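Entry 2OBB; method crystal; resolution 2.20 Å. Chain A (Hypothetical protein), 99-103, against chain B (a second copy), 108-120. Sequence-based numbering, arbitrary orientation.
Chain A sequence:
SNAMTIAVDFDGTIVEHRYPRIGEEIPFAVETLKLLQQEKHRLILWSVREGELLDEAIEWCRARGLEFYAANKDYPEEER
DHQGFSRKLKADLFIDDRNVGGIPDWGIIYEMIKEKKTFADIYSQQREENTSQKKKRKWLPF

Chain A 99-103: NVGGI
Chain B, residues 108-120: IIYEMIKEKKTFA

The chain A stretch is a type II beta turn from Asn A99 to Gly A102, closed by Gly A102 N to Asn A99 O at 2.9 Å. Val A100 (phi/psi -55/140) and Gly A101 (84/-10) occupy its central positions. The turn packs against a chain B segment in which one helix ends, a short loop follows, and a second helix starts. Two CA-CA distances set the register: 7.1 Å between Val A100 and Ile B109, and 4.1 Å between Gly A101 and Thr B118. Together the stretches bury 297 Å², and Val A100 (84 Å²) and Gly A101 (75 Å²) supply over half of it.

Along chain B, the helix is already running at Ile B108, whose O accepts from Met B112 N at 2.9 Å. Ile B109 (chi1 -73°, m; chi2 172°, t) is buried and places its CG2 4.4 Å from Val A100 CG2, a marginal apolar contact. Tyr B110 points away from the turn, and Glu B111 lies out of its reach.

Met B112, a selenomethionine, points toward the turn. Its m, t, m rotamer (-63°, -176°, -55°) carries CE to 3.4 Å from Val A100 CG2 and leaves SE 3.6 Å from Gly A101 CA. An unbranched, flexible apolar chain suits this place, since it follows the turn surface across two residues. Ile B113 starts sideways, but its m, t rotamer brings the end nearer, with CG1 4.1 Å from Val A100 CG2. That single methyl of Val A100 (chi1 70°, p) therefore meets three apolar side chains spaced along the helix, and a compact branched residue fills the site without a polar group to satisfy.

Lys B114 is exposed; its side chain makes one weak hydrogen bond within the stretch, from Lys B114 NZ to Tyr B110 OH at 3.3 Å, while its backbone N keeps the helical bond to Tyr B110 O at 2.8 Å. Lys B116 is the first residue to leave helical angles, with positive phi (52/74). Lys B117 adopts an extended conformation (-136/145); its N donates to Met B112 O at 2.8 Å, and its side chain leads away from the turn to a salt bridge, NZ to Glu B111 OE2 at 2.9 Å.

Thr B118 (-97/166; chi1 56°, p) is the N-cap of the next helix, its side chain capping a backbone N just beyond the stretch. Its CA makes a CA-H...O contact of 3.2 Å with Gly A101 O. Gly A101 O also accepts the one hydrogen bond between the stretches, from Phe B119 N at 3.1 Å with an N-H...O angle of 155°; a backbone NH in the first turn of a helix has no preceding helical carbonyl to bind.

Phe B119 (chi1 -75°, m; chi2 -87°) is buried, and its ring end turns nearer the turn: CE2 lies 3.4 Å from Val A100 O, while Gly A102 O sits at the ring edge, 4.1 Å from CD2. Gly A101 has to be glycine on two counts. An ideal CB would fall 2.1 Å from Phe B119 CE2, and the backbone angles would also jam it against the preceding carbonyl. Ala B120 continues the helix without contact.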

# COMPACT_ATOMS: atom_id res chain seq x y z
N ASN A 99 0.24 5.07 2.85
CA ASN A 99 -0.88 5.16 1.91
C ASN A 99 -1.28 6.59 1.69
O ASN A 99 -1.34 7.40 2.63
CB ASN A 99 -2.07 4.33 2.42
CG ASN A 99 -1.81 2.82 2.32
OD1 ASN A 99 -0.84 2.39 1.72
ND2 ASN A 99 -2.67 2.04 2.90
N VAL A 100 -1.52 6.95 0.44
CA VAL A 100 -1.93 8.32 0.16
C VAL A 100 -3.17 8.68 1.01
O VAL A 100 -4.05 7.85 1.20
CB VAL A 100 -2.12 8.58 -1.35
CG1 VAL A 100 -3.35 7.86 -1.89
CG2 VAL A 100 -2.20 10.07 -1.63
N GLY A 101 -3.22 9.91 1.54
CA GLY A 101 -4.29 10.33 2.43
C GLY A 101 -4.08 9.95 3.88
O GLY A 101 -4.78 10.44 4.75
N GLY A 102 -3.06 9.12 4.15
CA GLY A 102 -2.70 8.70 5.50
C GLY A 102 -3.64 7.67 6.10
O GLY A 102 -4.77 7.48 5.61
N ILE A 103 -3.19 6.97 7.14
CA ILE A 103 -4.12 6.05 7.83
C ILE A 103 -4.76 6.67 9.06
O ILE A 103 -4.11 7.44 9.79
CB ILE A 103 -3.58 4.62 8.09
CG1 ILE A 103 -2.35 4.63 9.02
CG2 ILE A 103 -3.40 3.76 6.66
CD1 ILE A 103 -2.19 3.22 9.67
N ILE B 108 -8.59 14.28 -5.98
CA ILE B 108 -8.32 14.35 -4.57
C ILE B 108 -6.93 13.80 -4.26
O ILE B 108 -6.23 14.35 -3.41
CB ILE B 108 -9.42 13.68 -3.71
CG1 ILE B 108 -10.65 14.58 -3.63
CG2 ILE B 108 -8.96 13.57 -2.24
CD1 ILE B 108 -11.75 14.20 -4.54
N ILE B 109 -6.51 12.74 -4.96
CA ILE B 109 -5.17 12.22 -4.80
C ILE B 109 -4.18 13.37 -4.99
O ILE B 109 -3.31 13.60 -4.15
CB ILE B 109 -4.86 11.02 -5.78
CG1 ILE B 109 -5.60 9.74 -5.34
CG2 ILE B 109 -3.35 10.76 -5.87
CD1 ILE B 109 -5.50 8.55 -6.39
N TYR B 110 -4.35 14.10 -6.09
CA TYR B 110 -3.49 15.23 -6.41
C TYR B 110 -3.49 16.33 -5.34
O TYR B 110 -2.42 16.75 -4.85
CB TYR B 110 -3.85 15.79 -7.78
CG TYR B 110 -2.98 16.95 -8.17
CD1 TYR B 110 -1.65 16.75 -8.57
CD2 TYR B 110 -3.48 18.25 -8.13
CE1 TYR B 110 -0.83 17.84 -8.91
CE2 TYR B 110 -2.68 19.33 -8.48
CZ TYR B 110 -1.36 19.13 -8.87
OH TYR B 110 -0.60 20.23 -9.22
N GLU B 111 -4.67 16.81 -4.97
CA GLU B 111 -4.75 17.79 -3.87
C GLU B 111 -4.04 17.29 -2.60
O GLU B 111 -3.35 18.06 -1.93
CB GLU B 111 -6.20 18.16 -3.57
CG GLU B 111 -6.39 19.01 -2.34
CD GLU B 111 -7.85 19.45 -2.14
OE1 GLU B 111 -8.75 18.92 -2.85
OE2 GLU B 111 -8.10 20.32 -1.26
N MSE B 112 -4.21 16.02 -2.25
CA MSE B 112 -3.61 15.50 -1.01
C MSE B 112 -2.07 15.55 -1.04
O MSE B 112 -1.43 16.01 -0.08
CB MSE B 112 -4.09 14.07 -0.74
CG MSE B 112 -5.58 13.95 -0.51
SE MSE B 112 -6.12 12.11 -0.04
CE MSE B 112 -5.44 11.09 -1.50
N ILE B 113 -1.49 15.07 -2.14
CA ILE B 113 -0.04 15.12 -2.35
C ILE B 113 0.48 16.57 -2.39
O ILE B 113 1.46 16.92 -1.71
CB ILE B 113 0.34 14.40 -3.66
CG1 ILE B 113 -0.12 12.95 -3.60
CG2 ILE B 113 1.81 14.50 -3.93
CD1 ILE B 113 0.15 12.18 -4.83
N LYS B 114 -0.20 17.40 -3.19
CA LYS B 114 0.21 18.77 -3.44
C LYS B 114 0.10 19.64 -2.20
O LYS B 114 1.01 20.41 -1.90
CB LYS B 114 -0.63 19.36 -4.58
CG LYS B 114 -0.16 20.71 -5.06
CD LYS B 114 0.97 20.58 -6.08
CE LYS B 114 1.57 21.95 -6.39
NZ LYS B 114 0.74 22.68 -7.39
N GLU B 115 -1.02 19.53 -1.50
CA GLU B 115 -1.30 20.40 -0.37
C GLU B 115 -0.89 19.75 0.96
O GLU B 115 -1.09 20.34 2.03
CB GLU B 115 -2.78 20.78 -0.35
CG GLU B 115 -3.32 21.31 -1.67
CD GLU B 115 -2.60 22.57 -2.14
OE1 GLU B 115 -2.39 23.48 -1.30
OE2 GLU B 115 -2.25 22.65 -3.35
N LYS B 116 -0.31 18.55 0.89
CA LYS B 116 0.04 17.75 2.08
C LYS B 116 -1.19 17.62 2.99
O LYS B 116 -1.31 18.28 4.02
CB LYS B 116 1.25 18.32 2.81
CG LYS B 116 2.58 17.78 2.30
CD LYS B 116 3.66 18.88 2.27
CE LYS B 116 4.94 18.41 1.55
NZ LYS B 116 5.84 19.56 1.20
N LYS B 117 -2.13 16.79 2.55
CA LYS B 117 -3.42 16.68 3.20
C LYS B 117 -3.83 15.23 3.33
O LYS B 117 -3.56 14.40 2.45
CB LYS B 117 -4.49 17.42 2.39
CG LYS B 117 -4.60 18.91 2.66
CD LYS B 117 -5.60 19.53 1.69
CE LYS B 117 -6.05 20.94 2.10
NZ LYS B 117 -7.02 21.52 1.09
N THR B 118 -4.50 14.96 4.44
CA THR B 118 -5.02 13.65 4.79
C THR B 118 -6.48 13.64 4.38
O THR B 118 -7.05 14.69 4.09
CB THR B 118 -4.96 13.44 6.33
OG1 THR B 118 -5.66 14.50 6.98
CG2 THR B 118 -3.52 13.43 6.83
N PHE B 119 -7.10 12.46 4.35
CA PHE B 119 -8.53 12.39 4.11
C PHE B 119 -9.20 13.30 5.14
O PHE B 119 -10.17 14.00 4.83
CB PHE B 119 -9.04 10.96 4.26
CG PHE B 119 -8.68 10.05 3.09
CD1 PHE B 119 -9.50 9.99 1.97
CD2 PHE B 119 -7.55 9.26 3.13
CE1 PHE B 119 -9.21 9.14 0.91
CE2 PHE B 119 -7.24 8.42 2.07
CZ PHE B 119 -8.08 8.35 0.96
N ALA B 120 -8.65 13.32 6.35
CA ALA B 120 -9.22 14.10 7.45
C ALA B 120 -9.32 15.57 7.05
O ALA B 120 -10.41 16.16 7.09
CB ALA B 120 -8.41 13.93 8.72